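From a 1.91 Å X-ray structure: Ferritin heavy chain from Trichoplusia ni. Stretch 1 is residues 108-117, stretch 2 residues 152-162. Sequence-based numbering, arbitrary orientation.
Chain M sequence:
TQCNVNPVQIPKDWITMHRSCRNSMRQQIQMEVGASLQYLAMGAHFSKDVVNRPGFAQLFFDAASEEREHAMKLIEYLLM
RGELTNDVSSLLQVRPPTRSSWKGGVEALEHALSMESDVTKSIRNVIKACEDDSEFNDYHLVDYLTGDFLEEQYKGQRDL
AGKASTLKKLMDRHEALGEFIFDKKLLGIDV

Stretch 1, residues 108-117: ALEHALSMES
Stretch 2 152-162: EQYKGQRDLAG

Leu-160 is the apolar centre of the contact: its CA-to-CB bond points toward the other helix, and it gives up 109 Å², the largest area of any residue here. With chi1 m and chi2 t, it enters as a knob among Leu-109, Ala-112, Leu-113 and Glu-116. Leu-160 CD1 lies 3.9 Å from Ala-112 CB and 3.6 Å from Glu-116 CG, while Leu-160 CD2 meets Leu-109 CD2 (m, t) at 3.9 Å.

The register agrees with this packing. Both stretches are helical throughout, with phi/psi near -64/-42 and i to i+4 backbone hydrogen bonds. Their axes run nearly antiparallel, at 160° (signed crossing angle -160°), and approach to 9.1 Å; the nearest CA atoms, of Leu-113 and Leu-160, are 5.9 Å apart.

Leu-113 starts sideways, but its t, p rotamer brings CD2 to 4.0 Å from Ala-161 CB and CD1 to 3.6 Å from Gln-157 O.

Toward the C-terminal end of the first stretch, the contact turns polar. Glu-116 (m, m; chi3 -34°) accepts at OE1 from Gln-153 NE2 (m, m; chi3 109°), 3.0 Å and 152°. A water O lies 2.9 Å from Glu-116 OE1 and 3.2 Å from Gln-153 O, within hydrogen-bonding reach of both. Gln-157 (m, t; chi3 -13°) extends NE2 to Glu-116 O, a weak hydrogen bond at 3.4 Å and 144°.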

# COMPACT_ATOMS: atom_id res chain seq x y z
N ALA M 108 35.37 20.02 -37.37
CA ALA M 108 35.12 18.61 -37.05
C ALA M 108 33.73 18.18 -37.51
O ALA M 108 33.57 17.08 -38.05
CB ALA M 108 35.29 18.35 -35.54
N LEU M 109 32.73 19.02 -37.30
CA LEU M 109 31.37 18.67 -37.74
C LEU M 109 31.31 18.55 -39.27
O LEU M 109 30.65 17.66 -39.80
CB LEU M 109 30.35 19.73 -37.27
CG LEU M 109 30.06 19.74 -35.76
CD1 LEU M 109 29.28 21.00 -35.39
CD2 LEU M 109 29.27 18.47 -35.38
N GLU M 110 32.00 19.45 -39.97
CA GLU M 110 32.00 19.40 -41.44
C GLU M 110 32.75 18.17 -41.93
O GLU M 110 32.38 17.57 -42.95
CB GLU M 110 32.61 20.68 -42.03
CG GLU M 110 31.73 21.92 -41.79
CD GLU M 110 32.27 23.17 -42.50
OE1 GLU M 110 33.48 23.23 -42.77
OE2 GLU M 110 31.48 24.10 -42.76
N HIS M 111 33.81 17.80 -41.23
CA HIS M 111 34.57 16.61 -41.62
C HIS M 111 33.66 15.39 -41.37
O HIS M 111 33.57 14.49 -42.20
CB HIS M 111 35.85 16.49 -40.77
CG HIS M 111 36.70 15.31 -41.12
ND1 HIS M 111 37.79 14.93 -40.38
CD2 HIS M 111 36.61 14.41 -42.13
CE1 HIS M 111 38.34 13.85 -40.91
NE2 HIS M 111 37.64 13.51 -41.98
N ALA M 112 32.98 15.35 -40.22
CA ALA M 112 32.07 14.23 -39.93
C ALA M 112 30.97 14.14 -41.00
O ALA M 112 30.62 13.05 -41.46
CB ALA M 112 31.43 14.39 -38.55
N LEU M 113 30.42 15.28 -41.39
CA LEU M 113 29.36 15.30 -42.41
C LEU M 113 29.89 14.70 -43.72
O LEU M 113 29.22 13.92 -44.38
CB LEU M 113 28.87 16.73 -42.64
CG LEU M 113 27.82 16.97 -43.74
CD1 LEU M 113 26.58 16.09 -43.50
CD2 LEU M 113 27.42 18.46 -43.74
N SER M 114 31.11 15.08 -44.09
CA SER M 114 31.74 14.57 -45.31
C SER M 114 32.01 13.06 -45.21
O SER M 114 31.85 12.32 -46.18
CB SER M 114 33.04 15.34 -45.57
OG SER M 114 33.76 14.75 -46.62
N MET M 115 32.44 12.59 -44.03
CA MET M 115 32.68 11.16 -43.82
C MET M 115 31.35 10.41 -43.97
O MET M 115 31.29 9.35 -44.60
CB MET M 115 33.20 10.88 -42.40
CG MET M 115 34.58 11.44 -42.06
SD MET M 115 34.90 11.31 -40.25
CE MET M 115 34.52 9.52 -40.00
N GLU M 116 30.28 10.93 -43.37
CA GLU M 116 28.97 10.27 -43.46
C GLU M 116 28.47 10.26 -44.90
O GLU M 116 27.92 9.27 -45.36
CB GLU M 116 27.95 10.97 -42.55
CG GLU M 116 28.23 10.81 -41.05
CD GLU M 116 28.39 9.34 -40.63
OE1 GLU M 116 27.71 8.46 -41.21
OE2 GLU M 116 29.19 9.05 -39.71
N SER M 117 28.68 11.37 -45.60
CA SER M 117 28.28 11.49 -46.99
C SER M 117 29.01 10.41 -47.83
O SER M 117 28.42 9.79 -48.73
CB SER M 117 28.63 12.93 -47.48
OG SER M 117 28.30 13.09 -48.84
N GLU M 152 19.59 5.36 -41.24
CA GLU M 152 20.49 5.94 -40.24
C GLU M 152 21.39 7.01 -40.88
O GLU M 152 21.68 8.05 -40.27
CB GLU M 152 21.36 4.84 -39.62
CG GLU M 152 21.74 5.14 -38.19
CD GLU M 152 20.54 5.12 -37.25
OE1 GLU M 152 20.68 5.58 -36.09
OE2 GLU M 152 19.46 4.63 -37.66
N GLN M 153 21.84 6.75 -42.11
CA GLN M 153 22.71 7.72 -42.80
C GLN M 153 22.03 9.05 -43.07
O GLN M 153 22.60 10.10 -42.78
CB GLN M 153 23.20 7.16 -44.15
CG GLN M 153 24.26 6.06 -44.05
CD GLN M 153 25.40 6.46 -43.12
OE1 GLN M 153 25.53 5.91 -42.03
NE2 GLN M 153 26.20 7.44 -43.54
N TYR M 154 20.83 9.03 -43.64
CA TYR M 154 20.17 10.29 -43.96
C TYR M 154 19.81 11.10 -42.73
O TYR M 154 19.97 12.32 -42.73
CB TYR M 154 18.95 10.07 -44.87
CG TYR M 154 19.36 9.67 -46.28
CD1 TYR M 154 19.09 8.39 -46.77
CD2 TYR M 154 20.05 10.56 -47.11
CE1 TYR M 154 19.51 8.00 -48.05
CE2 TYR M 154 20.47 10.19 -48.40
CZ TYR M 154 20.19 8.90 -48.86
OH TYR M 154 20.58 8.52 -50.12
N LYS M 155 19.35 10.44 -41.68
CA LYS M 155 19.02 11.16 -40.44
C LYS M 155 20.30 11.75 -39.85
O LYS M 155 20.31 12.90 -39.39
CB LYS M 155 18.39 10.22 -39.41
CG LYS M 155 16.98 9.78 -39.75
CD LYS M 155 16.38 8.92 -38.63
CE LYS M 155 17.26 7.71 -38.32
NZ LYS M 155 16.67 6.81 -37.28
N GLY M 156 21.37 10.97 -39.87
CA GLY M 156 22.64 11.42 -39.31
C GLY M 156 23.22 12.62 -40.06
O GLY M 156 23.75 13.54 -39.44
N GLN M 157 23.14 12.60 -41.38
CA GLN M 157 23.65 13.71 -42.19
C GLN M 157 22.88 14.98 -41.88
O GLN M 157 23.47 16.05 -41.70
CB GLN M 157 23.51 13.41 -43.70
CG GLN M 157 24.47 12.34 -44.17
CD GLN M 157 24.22 11.89 -45.61
OE1 GLN M 157 23.19 12.20 -46.23
NE2 GLN M 157 25.16 11.15 -46.13
N ARG M 158 21.55 14.88 -41.82
CA ARG M 158 20.75 16.07 -41.54
C ARG M 158 21.09 16.62 -40.16
O ARG M 158 21.16 17.84 -39.97
CB ARG M 158 19.25 15.74 -41.61
CG ARG M 158 18.33 16.91 -41.17
CD ARG M 158 18.48 18.18 -42.06
NE ARG M 158 17.63 19.26 -41.55
CZ ARG M 158 17.95 20.05 -40.53
NH1 ARG M 158 19.12 19.91 -39.90
NH2 ARG M 158 17.07 20.96 -40.09
N ASP M 159 21.31 15.73 -39.20
CA ASP M 159 21.65 16.18 -37.85
C ASP M 159 22.99 16.93 -37.84
O ASP M 159 23.08 18.03 -37.30
CB ASP M 159 21.71 14.99 -36.90
CG ASP M 159 21.97 15.41 -35.47
OD1 ASP M 159 23.06 15.13 -34.95
OD2 ASP M 159 21.08 16.06 -34.86
N LEU M 160 24.01 16.34 -38.46
CA LEU M 160 25.33 16.99 -38.52
C LEU M 160 25.30 18.29 -39.32
O LEU M 160 25.95 19.26 -38.94
CB LEU M 160 26.36 16.05 -39.16
CG LEU M 160 26.78 14.84 -38.31
CD1 LEU M 160 27.58 13.85 -39.17
CD2 LEU M 160 27.62 15.33 -37.11
N ALA M 161 24.57 18.30 -40.43
CA ALA M 161 24.48 19.51 -41.26
C ALA M 161 23.84 20.65 -40.46
O ALA M 161 24.29 21.80 -40.53
CB ALA M 161 23.66 19.24 -42.53
N GLY M 162 22.79 20.34 -39.71
CA GLY M 162 22.14 21.36 -38.89
C GLY M 162 23.08 21.88 -37.81
O GLY M 162 23.15 23.08 -37.57
O HOH W 1 25.01 9.53 -40.70